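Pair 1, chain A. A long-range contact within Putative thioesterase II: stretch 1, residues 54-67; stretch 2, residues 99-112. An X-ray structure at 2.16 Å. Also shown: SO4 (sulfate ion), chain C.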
# COMPACT_ATOMS: atom_id res chain seq x y z
N ASP A 54 3.68 -21.23 7.89
CA ASP A 54 4.15 -22.40 7.16
C ASP A 54 4.80 -22.01 5.83
O ASP A 54 5.35 -22.85 5.13
CB ASP A 54 3.01 -23.43 6.95
CG ASP A 54 1.64 -22.78 6.67
OD1 ASP A 54 1.53 -21.54 6.68
OD2 ASP A 54 0.66 -23.52 6.45
N HIS A 55 4.75 -20.73 5.48
CA HIS A 55 5.38 -20.23 4.27
C HIS A 55 6.59 -19.39 4.62
O HIS A 55 6.68 -18.82 5.71
CB HIS A 55 4.37 -19.43 3.47
CG HIS A 55 3.15 -20.22 3.11
ND1 HIS A 55 3.17 -21.26 2.21
CD2 HIS A 55 1.86 -20.11 3.53
CE1 HIS A 55 1.95 -21.76 2.09
NE2 HIS A 55 1.14 -21.08 2.88
N LEU A 56 7.51 -19.28 3.66
CA LEU A 56 8.82 -18.70 3.92
C LEU A 56 8.93 -17.18 3.84
O LEU A 56 9.80 -16.61 4.48
CB LEU A 56 9.86 -19.32 2.99
CG LEU A 56 10.10 -20.83 3.14
CD1 LEU A 56 11.27 -21.29 2.26
CD2 LEU A 56 10.35 -21.22 4.61
N HIS A 57 8.04 -16.54 3.06
CA HIS A 57 8.21 -15.11 2.71
C HIS A 57 7.04 -14.22 2.98
O HIS A 57 5.90 -14.63 2.85
CB HIS A 57 8.52 -14.98 1.22
CG HIS A 57 9.61 -15.88 0.77
ND1 HIS A 57 9.43 -16.82 -0.23
CD2 HIS A 57 10.87 -16.06 1.23
CE1 HIS A 57 10.55 -17.50 -0.39
NE2 HIS A 57 11.44 -17.06 0.48
N ALA A 58 7.37 -12.97 3.27
CA ALA A 58 6.40 -11.90 3.50
C ALA A 58 6.15 -11.22 2.16
O ALA A 58 6.94 -10.37 1.72
CB ALA A 58 6.95 -10.91 4.51
N VAL A 59 5.06 -11.61 1.49
CA VAL A 59 4.78 -11.15 0.12
C VAL A 59 4.03 -9.82 0.07
O VAL A 59 4.32 -9.01 -0.82
CB VAL A 59 4.10 -12.26 -0.71
CG1 VAL A 59 3.60 -11.71 -2.03
CG2 VAL A 59 5.13 -13.39 -0.96
N SER A 60 3.09 -9.61 0.99
CA SER A 60 2.49 -8.28 1.17
C SER A 60 2.38 -8.00 2.65
O SER A 60 1.81 -8.79 3.39
CB SER A 60 1.10 -8.16 0.54
OG SER A 60 1.12 -8.61 -0.80
N SER A 61 2.91 -6.85 3.05
CA SER A 61 2.92 -6.44 4.44
C SER A 61 2.38 -5.01 4.56
O SER A 61 2.93 -4.09 3.97
CB SER A 61 4.35 -6.52 4.97
OG SER A 61 4.94 -7.79 4.69
N SER A 62 1.30 -4.85 5.34
CA SER A 62 0.70 -3.55 5.64
C SER A 62 0.82 -3.25 7.12
O SER A 62 0.37 -4.05 7.97
CB SER A 62 -0.78 -3.53 5.27
OG SER A 62 -1.39 -4.76 5.60
N TYR A 63 1.38 -2.09 7.41
CA TYR A 63 1.64 -1.68 8.77
C TYR A 63 0.98 -0.34 9.08
O TYR A 63 1.09 0.62 8.31
CB TYR A 63 3.15 -1.55 8.99
CG TYR A 63 3.98 -2.81 8.81
CD1 TYR A 63 4.18 -3.67 9.88
CD2 TYR A 63 4.62 -3.09 7.61
CE1 TYR A 63 4.94 -4.80 9.76
CE2 TYR A 63 5.41 -4.23 7.47
CZ TYR A 63 5.55 -5.09 8.56
OH TYR A 63 6.32 -6.23 8.48
N HIS A 64 0.33 -0.29 10.24
CA HIS A 64 -0.26 0.95 10.76
C HIS A 64 0.45 1.35 12.03
O HIS A 64 0.54 0.54 12.95
CB HIS A 64 -1.76 0.77 10.98
CG HIS A 64 -2.53 0.77 9.71
ND1 HIS A 64 -3.26 1.87 9.29
CD2 HIS A 64 -2.64 -0.15 8.72
CE1 HIS A 64 -3.83 1.59 8.13
NE2 HIS A 64 -3.45 0.38 7.75
N PHE A 65 0.98 2.58 12.07
CA PHE A 65 1.82 3.08 13.18
C PHE A 65 0.98 3.92 14.09
O PHE A 65 0.39 4.90 13.65
CB PHE A 65 2.98 3.94 12.64
CG PHE A 65 3.96 3.16 11.84
CD1 PHE A 65 3.72 2.87 10.52
CD2 PHE A 65 5.14 2.68 12.43
CE1 PHE A 65 4.63 2.09 9.78
CE2 PHE A 65 6.05 1.93 11.69
CZ PHE A 65 5.80 1.63 10.37
N HIS A 66 0.93 3.55 15.37
CA HIS A 66 0.07 4.24 16.32
C HIS A 66 0.82 5.25 17.17
O HIS A 66 0.34 6.39 17.35
CB HIS A 66 -0.63 3.22 17.22
CG HIS A 66 -1.37 2.17 16.47
ND1 HIS A 66 -2.28 2.47 15.48
CD2 HIS A 66 -1.35 0.82 16.56
CE1 HIS A 66 -2.79 1.35 15.00
NE2 HIS A 66 -2.23 0.33 15.64
N ARG A 67 1.98 4.81 17.68
CA ARG A 67 2.82 5.60 18.58
C ARG A 67 4.29 5.29 18.38
O ARG A 67 4.64 4.20 17.93
CB ARG A 67 2.52 5.24 20.04
CG ARG A 67 1.13 5.51 20.55
CD ARG A 67 0.94 4.93 21.93
NE ARG A 67 -0.45 5.05 22.36
CZ ARG A 67 -1.44 4.22 22.03
NH1 ARG A 67 -1.23 3.16 21.26
NH2 ARG A 67 -2.67 4.46 22.48
N ARG A 99 1.39 -0.06 25.89
CA ARG A 99 0.73 0.66 24.80
C ARG A 99 1.09 0.05 23.45
O ARG A 99 2.23 -0.40 23.26
CB ARG A 99 1.11 2.15 24.86
CG ARG A 99 0.42 2.90 26.02
CD ARG A 99 0.94 4.32 26.24
NE ARG A 99 2.34 4.33 26.70
CZ ARG A 99 2.97 5.40 27.20
NH1 ARG A 99 2.35 6.57 27.33
NH2 ARG A 99 4.25 5.29 27.59
N THR A 100 0.12 0.02 22.54
CA THR A 100 0.37 -0.50 21.20
C THR A 100 1.17 0.53 20.39
O THR A 100 0.84 1.70 20.35
CB THR A 100 -0.92 -0.93 20.43
OG1 THR A 100 -1.85 0.16 20.40
CG2 THR A 100 -1.57 -2.14 21.10
N ILE A 101 2.23 0.06 19.75
CA ILE A 101 3.11 0.91 18.97
C ILE A 101 2.70 0.89 17.48
O ILE A 101 2.45 1.94 16.86
CB ILE A 101 4.57 0.40 19.12
CG1 ILE A 101 4.97 0.33 20.61
CG2 ILE A 101 5.56 1.23 18.28
CD1 ILE A 101 4.91 1.65 21.37
N LEU A 102 2.58 -0.33 16.97
CA LEU A 102 2.48 -0.61 15.56
C LEU A 102 1.81 -1.95 15.36
O LEU A 102 2.05 -2.88 16.12
CB LEU A 102 3.92 -0.72 15.03
CG LEU A 102 4.16 -1.06 13.56
CD1 LEU A 102 3.57 0.03 12.68
CD2 LEU A 102 5.64 -1.22 13.34
N THR A 103 0.98 -2.05 14.32
CA THR A 103 0.41 -3.34 13.91
C THR A 103 0.65 -3.58 12.42
O THR A 103 0.58 -2.67 11.61
CB THR A 103 -1.09 -3.46 14.21
OG1 THR A 103 -1.51 -4.79 13.89
CG2 THR A 103 -1.90 -2.47 13.40
N GLY A 104 0.98 -4.83 12.10
CA GLY A 104 1.19 -5.27 10.73
C GLY A 104 0.34 -6.49 10.41
O GLY A 104 0.00 -7.27 11.31
N THR A 105 -0.09 -6.61 9.15
CA THR A 105 -0.74 -7.82 8.68
C THR A 105 0.08 -8.21 7.46
O THR A 105 0.43 -7.37 6.65
CB THR A 105 -2.22 -7.62 8.38
OG1 THR A 105 -2.85 -7.07 9.54
CG2 THR A 105 -2.91 -8.96 8.01
N LEU A 106 0.48 -9.47 7.41
CA LEU A 106 1.39 -9.94 6.40
C LEU A 106 0.84 -11.14 5.69
O LEU A 106 0.49 -12.15 6.33
CB LEU A 106 2.78 -10.29 7.00
CG LEU A 106 3.64 -9.14 7.57
CD1 LEU A 106 3.15 -8.70 8.94
CD2 LEU A 106 5.10 -9.54 7.65
N ALA A 107 0.74 -11.03 4.36
CA ALA A 107 0.39 -12.15 3.52
C ALA A 107 1.71 -12.85 3.28
O ALA A 107 2.61 -12.27 2.65
CB ALA A 107 -0.24 -11.69 2.20
N THR A 108 1.84 -14.07 3.81
CA THR A 108 3.06 -14.86 3.61
C THR A 108 2.77 -15.96 2.61
O THR A 108 1.67 -16.53 2.57
CB THR A 108 3.62 -15.49 4.91
OG1 THR A 108 2.91 -16.69 5.21
CG2 THR A 108 3.53 -14.50 6.10
N ALA A 109 3.78 -16.24 1.79
CA ALA A 109 3.72 -17.29 0.78
C ALA A 109 5.18 -17.73 0.54
O ALA A 109 6.08 -17.23 1.20
CB ALA A 109 3.09 -16.77 -0.50
N THR A 110 5.39 -18.67 -0.36
CA THR A 110 6.73 -19.12 -0.68
C THR A 110 6.97 -18.87 -2.15
O THR A 110 6.39 -19.52 -2.98
CB THR A 110 6.92 -20.63 -0.35
OG1 THR A 110 6.69 -20.82 1.05
CG2 THR A 110 8.35 -21.12 -0.72
N LEU A 111 7.81 -17.90 -2.46
CA LEU A 111 8.12 -17.57 -3.83
C LEU A 111 9.18 -18.51 -4.40
O LEU A 111 9.98 -19.07 -3.66
CB LEU A 111 8.66 -16.15 -3.93
CG LEU A 111 7.75 -15.00 -3.47
CD1 LEU A 111 8.46 -13.68 -3.75
CD2 LEU A 111 6.41 -15.10 -4.16
N ASP A 112 9.18 -18.64 -5.72
CA ASP A 112 10.15 -19.42 -6.44
C ASP A 112 11.34 -18.49 -6.68
O ASP A 112 11.20 -17.51 -7.41
CB ASP A 112 9.53 -19.93 -7.76
CG ASP A 112 10.54 -20.60 -8.69
OD1 ASP A 112 11.72 -20.78 -8.32
OD2 ASP A 112 10.14 -20.93 -9.83
S SO4 C . -1.98 7.75 24.58
O1 SO4 C . -1.22 8.14 23.38
O2 SO4 C . -2.31 8.95 25.33
O3 SO4 C . -3.22 7.08 24.19
O4 SO4 C . -1.18 6.83 25.40

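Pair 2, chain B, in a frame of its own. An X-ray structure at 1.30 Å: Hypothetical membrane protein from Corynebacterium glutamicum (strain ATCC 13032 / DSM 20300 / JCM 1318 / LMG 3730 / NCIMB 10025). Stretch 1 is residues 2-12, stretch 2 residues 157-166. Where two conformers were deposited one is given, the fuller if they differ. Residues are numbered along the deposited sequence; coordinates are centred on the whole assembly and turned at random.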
# COMPACT_ATOMS: atom_id res chain seq x y z
N SER B 2 12.12 11.00 -19.62
CA SER B 2 11.73 10.52 -18.30
C SER B 2 12.32 11.41 -17.19
O SER B 2 13.31 12.11 -17.40
CB SER B 2 12.17 9.06 -18.10
OG SER B 2 11.64 8.52 -16.90
N LEU B 3 11.70 11.37 -16.02
CA LEU B 3 12.07 12.22 -14.90
C LEU B 3 12.23 11.36 -13.66
O LEU B 3 11.41 10.47 -13.40
CB LEU B 3 10.98 13.27 -14.66
CG LEU B 3 10.72 14.25 -15.80
CD1 LEU B 3 9.35 14.89 -15.64
CD2 LEU B 3 11.80 15.30 -15.84
N GLY B 4 13.27 11.62 -12.89
CA GLY B 4 13.48 10.89 -11.66
C GLY B 4 12.71 11.49 -10.50
O GLY B 4 12.46 12.68 -10.45
N VAL B 5 12.33 10.63 -9.56
CA VAL B 5 11.75 11.11 -8.31
C VAL B 5 12.84 11.74 -7.47
O VAL B 5 13.90 11.14 -7.23
CB VAL B 5 11.06 9.96 -7.57
CG1 VAL B 5 10.73 10.37 -6.13
CG2 VAL B 5 9.81 9.53 -8.31
N THR B 6 12.60 12.97 -7.01
CA THR B 6 13.49 13.61 -6.04
C THR B 6 13.06 13.19 -4.64
O THR B 6 13.76 12.42 -3.97
CB THR B 6 13.47 15.13 -6.24
OG1 THR B 6 13.83 15.43 -7.60
CG2 THR B 6 14.46 15.79 -5.30
N GLN B 7 11.90 13.67 -4.19
CA GLN B 7 11.31 13.28 -2.92
C GLN B 7 9.87 12.88 -3.16
O GLN B 7 9.12 13.63 -3.80
CB GLN B 7 11.31 14.44 -1.93
CG GLN B 7 10.65 14.10 -0.60
CD GLN B 7 11.49 13.13 0.21
OE1 GLN B 7 12.60 13.48 0.62
NE2 GLN B 7 11.00 11.91 0.41
N ALA B 8 9.46 11.73 -2.63
CA ALA B 8 8.07 11.32 -2.68
C ALA B 8 7.57 11.01 -1.28
O ALA B 8 8.33 10.66 -0.37
CB ALA B 8 7.87 10.07 -3.55
N SER B 9 6.26 11.14 -1.12
CA SER B 9 5.58 10.72 0.09
C SER B 9 4.25 10.11 -0.32
O SER B 9 3.66 10.48 -1.34
CB SER B 9 5.34 11.89 1.05
OG SER B 9 4.45 12.82 0.48
N ALA B 10 3.79 9.16 0.48
CA ALA B 10 2.49 8.54 0.24
C ALA B 10 1.80 8.34 1.57
O ALA B 10 2.45 8.19 2.61
CB ALA B 10 2.60 7.22 -0.53
N GLN B 11 0.47 8.30 1.51
CA GLN B 11 -0.38 8.11 2.67
C GLN B 11 -1.38 7.03 2.33
O GLN B 11 -2.10 7.13 1.32
CB GLN B 11 -1.09 9.42 3.04
CG GLN B 11 -0.14 10.59 3.27
CD GLN B 11 0.33 11.25 1.98
OE1 GLN B 11 -0.44 11.43 1.04
NE2 GLN B 11 1.62 11.60 1.92
N TRP B 12 -1.42 5.98 3.14
CA TRP B 12 -2.33 4.86 2.91
C TRP B 12 -2.60 4.17 4.24
O TRP B 12 -1.65 3.73 4.90
CB TRP B 12 -1.73 3.86 1.93
CG TRP B 12 -2.67 2.76 1.53
CD1 TRP B 12 -3.99 2.88 1.16
CD2 TRP B 12 -2.36 1.36 1.42
NE1 TRP B 12 -4.51 1.65 0.84
CE2 TRP B 12 -3.54 0.70 0.99
CE3 TRP B 12 -1.21 0.60 1.65
CZ2 TRP B 12 -3.59 -0.68 0.79
CZ3 TRP B 12 -1.27 -0.78 1.46
CH2 TRP B 12 -2.45 -1.40 1.03
N ASP B 157 -8.63 1.27 1.85
CA ASP B 157 -8.46 2.71 1.96
C ASP B 157 -7.90 3.25 0.64
O ASP B 157 -7.09 2.58 -0.01
CB ASP B 157 -7.44 3.05 3.04
CG ASP B 157 -8.00 3.07 4.45
OD1 ASP B 157 -9.22 2.95 4.65
OD2 ASP B 157 -7.18 3.21 5.38
N PRO B 158 -8.27 4.46 0.26
CA PRO B 158 -7.62 5.09 -0.90
C PRO B 158 -6.19 5.46 -0.57
O PRO B 158 -5.81 5.64 0.60
CB PRO B 158 -8.47 6.35 -1.13
CG PRO B 158 -8.95 6.70 0.24
CD PRO B 158 -9.22 5.38 0.92
N ILE B 159 -5.37 5.57 -1.60
CA ILE B 159 -3.96 5.94 -1.45
C ILE B 159 -3.71 7.28 -2.13
O ILE B 159 -4.27 7.56 -3.20
CB ILE B 159 -3.01 4.84 -1.97
CG1 ILE B 159 -1.55 5.19 -1.66
CG2 ILE B 159 -3.22 4.57 -3.46
CD1 ILE B 159 -0.60 4.01 -1.75
N SER B 160 -2.88 8.12 -1.50
CA SER B 160 -2.47 9.37 -2.11
C SER B 160 -0.95 9.47 -2.07
O SER B 160 -0.29 8.86 -1.23
CB SER B 160 -3.09 10.59 -1.41
OG SER B 160 -2.80 10.58 -0.03
N PHE B 161 -0.41 10.25 -3.00
CA PHE B 161 1.02 10.47 -3.04
C PHE B 161 1.31 11.85 -3.61
O PHE B 161 0.50 12.43 -4.34
CB PHE B 161 1.77 9.41 -3.86
CG PHE B 161 1.71 9.64 -5.35
CD1 PHE B 161 0.63 9.19 -6.09
CD2 PHE B 161 2.75 10.29 -6.00
CE1 PHE B 161 0.57 9.42 -7.46
CE2 PHE B 161 2.69 10.52 -7.37
CZ PHE B 161 1.60 10.08 -8.10
N SER B 162 2.49 12.34 -3.30
CA SER B 162 3.03 13.51 -3.96
C SER B 162 4.52 13.32 -4.12
O SER B 162 5.16 12.66 -3.30
CB SER B 162 2.70 14.79 -3.19
OG SER B 162 3.27 14.77 -1.90
N ALA B 163 5.07 13.88 -5.19
CA ALA B 163 6.48 13.71 -5.48
C ALA B 163 7.00 14.96 -6.18
O ALA B 163 6.31 15.56 -6.99
CB ALA B 163 6.74 12.49 -6.36
N THR B 164 8.22 15.34 -5.84
CA THR B 164 8.97 16.27 -6.67
C THR B 164 9.77 15.44 -7.68
O THR B 164 10.21 14.33 -7.38
CB THR B 164 9.89 17.15 -5.83
OG1 THR B 164 10.65 16.32 -4.95
CG2 THR B 164 9.08 18.15 -5.02
N LEU B 165 9.92 15.99 -8.88
CA LEU B 165 10.59 15.32 -9.98
C LEU B 165 11.78 16.15 -10.45
O LEU B 165 11.74 17.39 -10.42
CB LEU B 165 9.64 15.12 -11.16
CG LEU B 165 8.35 14.34 -10.88
CD1 LEU B 165 7.53 14.20 -12.16
CD2 LEU B 165 8.64 12.97 -10.25
N GLY B 166 12.82 15.47 -10.90
CA GLY B 166 14.01 16.14 -11.39
C GLY B 166 14.73 15.36 -12.47
O GLY B 166 14.19 14.40 -13.03
O HOH W 1 13.35 18.22 -7.82

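The sharpest difference lies at one matched position of the second strand, Gly104(A) in pair 1 and Phe161(B) in pair 2. Facing it across the ladder, pair 1 places the large ring of Tyr63(A) and pair 2 the methyl of Ala10(B), so large and small change strands. Tyr63(A) CD1 lies 3.5 Å from Gly104(A) CA, and a CB built on the glycine would fall 2.5 Å from Tyr63(A) CE1, a clash; the ring takes the space that a side chain there would need. In pair 2 Ala10(B) CB approaches Phe161(B) CB to 4.1 Å, while the end of the phenylalanine leads away from the first stretch. The CA atoms are correspondingly close in both, 4.1 Å from Tyr63(A) CA to Gly104(A) CA and 4.1 Å from Ala10(B) CA to Phe161(B) CA.

The shared frame is an antiparallel two-strand ladder with a bulge, superposing with an RMSD of 0.4 Å over 14 central residues. The register shifts by one between Ala58(A) and Ser60(A), and likewise between Val5(B) and Ala8(B). At the bulge Ala107(A) O accepts from both Val59(A) N at 2.8 Å and Ser60(A) N at 3.2 Å. Pair 2 divides this work: Thr6(B) N donates to Thr164(B) O at 2.8 Å, but Gln7(B) N donates to the side-chain hydroxyl, Thr164(B) OG1, at 3.0 Å. Ala107(A), matched to Thr164(B), has no such hydroxyl to offer. The return bonds agree, Ala107(A) N to Ser60(A) O at 2.7 Å and Thr164(B) N to Gln7(B) O at 2.8 Å.

Beyond the bulge, Ser61(A) opposite Leu106(A) becomes Ala8(B) opposite Ala163(B). The leucine reaches Ala58(A), with Leu106(A) CD2 3.9 Å from Ala58(A) CB, whereas the alanines meet each other, Ala8(B) CB to Ala163(B) CB at 3.9 Å. On the same face, Val5(B) CG2 packs 4.1 Å from Leu165(B) CD2, the latter residue matching Thr108(A).

The other face is more polar in both pairs. Ser62(A) and Thr105(A) match Ser9(B) and Ser162(B); the pair 2 hydroxyls join in a weak hydrogen bond, Ser162(B) OG to Ser9(B) OG at 3.3 Å. One step along, His64(A) and Thr103(A) touch through His64(A) CB and Thr103(A) CG2 at 4.0 Å, while their counterparts bond directly, Ser160(B) OG donating to Gln11(B) OE1 at 2.7 Å.

At the aromatic end, Leu102(A) CD1 sits over one face of the Phe65(A) ring, 3.1 Å from Phe65(A) CD2, a CH-pi contact. The matching Trp12(B) instead directs its ring edge at the backbone, Trp12(B) NE1 donating to Asp157(B) O at 2.9 Å, and also packs against Ile159(B), with Trp12(B) CD1 3.8 Å from Ile159(B) CB. At the far end His57(A) uses its ring as an acceptor, taking a bond from Leu111(A) N to His57(A) ND1 at 3.0 Å; its match Gly4(B), having no side chain, bonds through its backbone alone, with Gly4(B) N 2.9 Å from Gly166(B) O.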